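Local structure of antifreeze protein type II (Clupea harengus, 2PY2) at residues G13-W25 and C117-L129. The protein probably binds to ice crystals and slows their growth in the fish's body fluids, with a calcium ion held in its C-type lectin-like fold. Sequence-based numbering, arbitrary orientation.
Sequences GRCFLFNPLQLHW and CTHLHSSICAKPL
F16 and F18 leave the same face of the antiparallel pair 14-20/121-128 and meet A126 and I124 across it, with S122 beyond. Packing is tightest round the buried F16, A126 and I124. CD1 of F16 rests 3.6 Å from CB of A126, and its ring goes on to pack against F50. With CG of F18 anti to the backbone N (chi1 174°), the ring turns toward the partner strand edge first: CD1 of I124 lies in its plane, 3.6 Å from CD1 of F18, and CZ reaches CB of S122. R14 bends at chi3 to lay one guanidinium face over CZ of F16; its NH2 comes 3.5 Å from CB of A126, while NH1 forms a salt bridge with E47.

Backbone bonds pair C15 with K127, L17 with C125 and N19 with S123. The pair brings the two ends of the chain together, as in C-type lectin-like domains, where the fold is a loop closed by its terminal strands; the C32-C125 disulfide ties it to helix 25-33.

Toward the corner at L21 the packing opens: P20, L21, Q22 and L120 are exposed. One water bridges ND2 of N19 and OG of S123 (2.7 Å from OG); a second links that OG to O of L21. Between N19 and L23 a beta bulge shifts the register by two, and OG of S122 donates to O of P20 from above the carbonyl plane. Pairing then resumes at L23 and H121, and N of W25 finally bonds O of C117 at 2.9 Å.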
loop_
_atom_site.group_PDB
_atom_site.type_symbol
_atom_site.label_atom_id
_atom_site.label_comp_id
_atom_site.label_asym_id
_atom_site.label_seq_id
_atom_site.Cartn_x
_atom_site.Cartn_y
_atom_site.Cartn_z
ATOM N N GLY A 13 -13.488 -4.748 -9.363
ATOM C CA GLY A 13 -12.921 -4.387 -10.651
ATOM C C GLY A 13 -11.414 -4.281 -10.755
ATOM O O GLY A 13 -10.893 -3.886 -11.798
ATOM N N ARG A 14 -10.703 -4.626 -9.687
ATOM C CA ARG A 14 -9.247 -4.555 -9.704
ATOM C C ARG A 14 -8.671 -5.906 -9.297
ATOM O O ARG A 14 -9.366 -6.730 -8.695
ATOM C CB ARG A 14 -8.762 -3.489 -8.721
ATOM C CG ARG A 14 -9.493 -2.164 -8.819
ATOM C CD ARG A 14 -9.239 -1.320 -7.574
ATOM N NE ARG A 14 -7.836 -0.960 -7.443
ATOM C CZ ARG A 14 -7.294 -0.449 -6.342
ATOM N NH1 ARG A 14 -8.044 -0.239 -5.264
ATOM N NH2 ARG A 14 -6.004 -0.142 -6.323
ATOM N N CYS A 15 -7.406 -6.129 -9.636
ATOM C CA CYS A 15 -6.714 -7.364 -9.286
ATOM C C CYS A 15 -5.603 -6.990 -8.312
ATOM O O CYS A 15 -4.918 -5.984 -8.494
ATOM C CB CYS A 15 -6.126 -8.036 -10.529
ATOM S SG CYS A 15 -7.375 -8.470 -11.786
ATOM N N PHE A 16 -5.438 -7.804 -7.279
ATOM C CA PHE A 16 -4.440 -7.548 -6.249
ATOM C C PHE A 16 -3.442 -8.677 -6.098
ATOM O O PHE A 16 -3.750 -9.842 -6.369
ATOM C CB PHE A 16 -5.137 -7.328 -4.907
ATOM C CG PHE A 16 -5.995 -6.101 -4.863
ATOM C CD1 PHE A 16 -5.503 -4.909 -4.337
ATOM C CD2 PHE A 16 -7.298 -6.135 -5.344
ATOM C CE1 PHE A 16 -6.299 -3.776 -4.291
ATOM C CE2 PHE A 16 -8.107 -5.000 -5.301
ATOM C CZ PHE A 16 -7.609 -3.819 -4.775
ATOM N N LEU A 17 -2.241 -8.327 -5.653
ATOM C CA LEU A 17 -1.205 -9.317 -5.441
ATOM C C LEU A 17 -0.332 -8.919 -4.267
ATOM O O LEU A 17 0.048 -7.755 -4.127
ATOM C CB LEU A 17 -0.333 -9.473 -6.688
ATOM C CG LEU A 17 0.779 -10.521 -6.573
ATOM C CD1 LEU A 17 0.161 -11.909 -6.454
ATOM C CD2 LEU A 17 1.678 -10.464 -7.793
ATOM N N PHE A 18 -0.044 -9.897 -3.414
ATOM C CA PHE A 18 0.816 -9.694 -2.262
ATOM C C PHE A 18 2.206 -10.140 -2.693
ATOM O O PHE A 18 2.394 -11.282 -3.128
ATOM C CB PHE A 18 0.350 -10.544 -1.069
ATOM C CG PHE A 18 1.281 -10.494 0.120
ATOM C CD1 PHE A 18 1.419 -9.328 0.873
ATOM C CD2 PHE A 18 2.015 -11.614 0.491
ATOM C CE1 PHE A 18 2.276 -9.283 1.981
ATOM C CE2 PHE A 18 2.875 -11.582 1.600
ATOM C CZ PHE A 18 3.006 -10.413 2.346
ATOM N N ASN A 19 3.167 -9.227 -2.610
ATOM C CA ASN A 19 4.550 -9.526 -2.966
ATOM C C ASN A 19 5.297 -9.684 -1.645
ATOM O O ASN A 19 5.547 -8.705 -0.947
ATOM C CB ASN A 19 5.132 -8.369 -3.785
ATOM C CG ASN A 19 6.569 -8.599 -4.188
ATOM O OD1 ASN A 19 7.126 -9.671 -3.963
ATOM N ND2 ASN A 19 7.182 -7.585 -4.793
ATOM N N PRO A 20 5.658 -10.925 -1.272
ATOM C CA PRO A 20 6.370 -11.123 -0.008
ATOM C C PRO A 20 7.821 -10.648 0.020
ATOM O O PRO A 20 8.402 -10.497 1.091
ATOM C CB PRO A 20 6.240 -12.628 0.225
ATOM C CG PRO A 20 6.284 -13.169 -1.171
ATOM C CD PRO A 20 5.387 -12.217 -1.934
ATOM N N LEU A 21 8.400 -10.396 -1.148
ATOM C CA LEU A 21 9.785 -9.946 -1.221
ATOM C C LEU A 21 9.998 -8.648 -0.438
ATOM O O LEU A 21 9.220 -7.712 -0.574
ATOM C CB LEU A 21 10.173 -9.749 -2.684
ATOM C CG LEU A 21 11.623 -9.395 -3.006
ATOM C CD1 LEU A 21 12.578 -10.366 -2.323
ATOM C CD2 LEU A 21 11.798 -9.435 -4.528
ATOM N N GLN A 22 11.045 -8.613 0.387
ATOM C CA GLN A 22 11.393 -7.438 1.196
ATOM C C GLN A 22 12.117 -6.410 0.324
ATOM O O GLN A 22 13.257 -6.621 -0.076
ATOM C CB GLN A 22 12.302 -7.857 2.353
ATOM C CG GLN A 22 11.646 -8.816 3.327
ATOM C CD GLN A 22 10.563 -8.146 4.135
ATOM O OE1 GLN A 22 10.844 -7.390 5.069
ATOM N NE2 GLN A 22 9.312 -8.406 3.775
ATOM N N LEU A 23 11.454 -5.289 0.051
ATOM C CA LEU A 23 12.021 -4.251 -0.806
ATOM C C LEU A 23 11.720 -2.860 -0.279
ATOM O O LEU A 23 10.707 -2.670 0.406
ATOM C CB LEU A 23 11.396 -4.348 -2.193
ATOM C CG LEU A 23 11.529 -5.671 -2.939
ATOM C CD1 LEU A 23 10.533 -5.719 -4.089
ATOM C CD2 LEU A 23 12.955 -5.804 -3.446
ATOM N N HIS A 24 12.566 -1.879 -0.597
ATOM C CA HIS A 24 12.217 -0.538 -0.151
ATOM C C HIS A 24 11.083 -0.065 -1.057
ATOM O O HIS A 24 10.794 -0.690 -2.075
ATOM C CB HIS A 24 13.418 0.448 -0.111
ATOM C CG HIS A 24 14.157 0.641 -1.401
ATOM N ND1 HIS A 24 13.530 0.877 -2.604
ATOM C CD2 HIS A 24 15.485 0.785 -1.637
ATOM C CE1 HIS A 24 14.435 1.164 -3.523
ATOM N NE2 HIS A 24 15.630 1.116 -2.961
ATOM N N TRP A 25 10.424 1.025 -0.684
ATOM C CA TRP A 25 9.265 1.500 -1.432
ATOM C C TRP A 25 9.440 1.643 -2.937
ATOM O O TRP A 25 8.595 1.189 -3.712
ATOM C CB TRP A 25 8.768 2.819 -0.832
ATOM C CG TRP A 25 7.392 3.207 -1.311
ATOM C CD1 TRP A 25 6.194 2.946 -0.688
ATOM C CD2 TRP A 25 7.076 3.912 -2.512
ATOM N NE1 TRP A 25 5.154 3.463 -1.438
ATOM C CE2 TRP A 25 5.671 4.055 -2.560
ATOM C CE3 TRP A 25 7.848 4.440 -3.561
ATOM C CZ2 TRP A 25 5.019 4.709 -3.618
ATOM C CZ3 TRP A 25 7.199 5.086 -4.609
ATOM C CH2 TRP A 25 5.801 5.214 -4.628
ATOM N N CYS A 117 10.881 5.660 3.378
ATOM C CA CYS A 117 10.737 4.847 2.175
ATOM C C CYS A 117 11.852 3.839 1.943
ATOM O O CYS A 117 11.684 2.923 1.144
ATOM C CB CYS A 117 10.606 5.744 0.946
ATOM S SG CYS A 117 9.332 7.043 1.086
ATOM N N THR A 118 12.986 4.001 2.621
ATOM C CA THR A 118 14.101 3.068 2.448
ATOM C C THR A 118 13.967 1.762 3.226
ATOM O O THR A 118 14.754 0.838 3.032
ATOM C CB THR A 118 15.444 3.720 2.818
ATOM O OG1 THR A 118 15.335 4.343 4.101
ATOM C CG2 THR A 118 15.825 4.766 1.774
ATOM N N HIS A 119 12.973 1.679 4.106
ATOM C CA HIS A 119 12.758 0.462 4.895
ATOM C C HIS A 119 12.315 -0.670 3.988
ATOM O O HIS A 119 11.549 -0.446 3.057
ATOM C CB HIS A 119 11.666 0.696 5.940
ATOM C CG HIS A 119 12.115 1.505 7.114
ATOM N ND1 HIS A 119 13.248 2.291 7.089
ATOM C CD2 HIS A 119 11.565 1.675 8.338
ATOM C CE1 HIS A 119 13.376 2.911 8.250
ATOM N NE2 HIS A 119 12.368 2.554 9.026
ATOM N N LEU A 120 12.762 -1.888 4.280
ATOM C CA LEU A 120 12.372 -3.042 3.471
ATOM C C LEU A 120 11.086 -3.682 3.991
ATOM O O LEU A 120 10.999 -4.016 5.166
ATOM C CB LEU A 120 13.477 -4.108 3.483
ATOM C CG LEU A 120 14.873 -3.739 2.966
ATOM C CD1 LEU A 120 14.755 -3.113 1.599
ATOM C CD2 LEU A 120 15.561 -2.778 3.915
ATOM N N HIS A 121 10.094 -3.838 3.117
ATOM C CA HIS A 121 8.835 -4.481 3.483
ATOM C C HIS A 121 8.209 -5.213 2.307
ATOM O O HIS A 121 8.580 -5.000 1.147
ATOM C CB HIS A 121 7.826 -3.456 4.005
ATOM C CG HIS A 121 8.175 -2.894 5.344
ATOM N ND1 HIS A 121 8.239 -3.671 6.480
ATOM C CD2 HIS A 121 8.463 -1.631 5.735
ATOM C CE1 HIS A 121 8.550 -2.910 7.514
ATOM N NE2 HIS A 121 8.694 -1.668 7.090
ATOM N N SER A 122 7.269 -6.098 2.623
ATOM C CA SER A 122 6.532 -6.823 1.609
ATOM C C SER A 122 5.631 -5.744 1.025
ATOM O O SER A 122 5.640 -4.616 1.511
ATOM C CB SER A 122 5.684 -7.912 2.259
ATOM O OG SER A 122 6.515 -8.811 2.961
ATOM N N SER A 123 4.848 -6.067 0.006
ATOM C CA SER A 123 4.000 -5.036 -0.571
ATOM C C SER A 123 2.746 -5.560 -1.244
ATOM O O SER A 123 2.601 -6.761 -1.487
ATOM C CB SER A 123 4.813 -4.197 -1.564
ATOM O OG SER A 123 5.353 -5.007 -2.597
ATOM N N ILE A 124 1.830 -4.642 -1.530
ATOM C CA ILE A 124 0.579 -4.984 -2.187
ATOM C C ILE A 124 0.542 -4.277 -3.529
ATOM O O ILE A 124 0.687 -3.053 -3.577
ATOM C CB ILE A 124 -0.647 -4.473 -1.400
ATOM C CG1 ILE A 124 -0.505 -4.793 0.094
ATOM C CG2 ILE A 124 -1.919 -5.065 -2.006
ATOM C CD1 ILE A 124 -0.382 -6.257 0.411
ATOM N N CYS A 125 0.348 -5.030 -4.609
ATOM C CA CYS A 125 0.258 -4.434 -5.941
ATOM C C CYS A 125 -1.187 -4.544 -6.424
ATOM O O CYS A 125 -1.917 -5.462 -6.037
ATOM C CB CYS A 125 1.151 -5.154 -6.968
ATOM S SG CYS A 125 2.971 -5.115 -6.759
ATOM N N ALA A 126 -1.603 -3.608 -7.264
ATOM C CA ALA A 126 -2.958 -3.641 -7.801
ATOM C C ALA A 126 -2.985 -3.059 -9.203
ATOM O O ALA A 126 -2.129 -2.258 -9.570
ATOM C CB ALA A 126 -3.909 -2.868 -6.893
ATOM N N LYS A 127 -3.969 -3.486 -9.987
ATOM C CA LYS A 127 -4.146 -3.005 -11.350
ATOM C C LYS A 127 -5.569 -3.319 -11.787
ATOM O O LYS A 127 -6.186 -4.262 -11.293
ATOM C CB LYS A 127 -3.131 -3.657 -12.302
ATOM C CG LYS A 127 -3.175 -5.178 -12.371
ATOM C CD LYS A 127 -2.146 -5.710 -13.363
ATOM C CE LYS A 127 -2.114 -7.228 -13.384
ATOM N NZ LYS A 127 -1.160 -7.753 -14.408
ATOM N N PRO A 128 -6.127 -2.511 -12.700
ATOM C CA PRO A 128 -7.497 -2.773 -13.150
ATOM C C PRO A 128 -7.688 -4.130 -13.826
ATOM O O PRO A 128 -6.765 -4.686 -14.423
ATOM C CB PRO A 128 -7.787 -1.597 -14.086
ATOM C CG PRO A 128 -6.426 -1.183 -14.566
ATOM C CD PRO A 128 -5.594 -1.285 -13.319
ATOM N N LEU A 129 -8.899 -4.663 -13.704
ATOM C CA LEU A 129 -9.242 -5.943 -14.306
ATOM C C LEU A 129 -9.458 -5.708 -15.798
ATOM O O LEU A 129 -10.196 -4.801 -16.182
ATOM C CB LEU A 129 -10.526 -6.486 -13.670
ATOM C CG LEU A 129 -11.094 -7.805 -14.201
ATOM C CD1 LEU A 129 -10.130 -8.947 -13.909
ATOM C CD2 LEU A 129 -12.441 -8.071 -13.550
HETATM O O HOH W 1 5.931 -5.162 -5.218
HETATM O O HOH W 2 7.892 -5.549 -1.466
#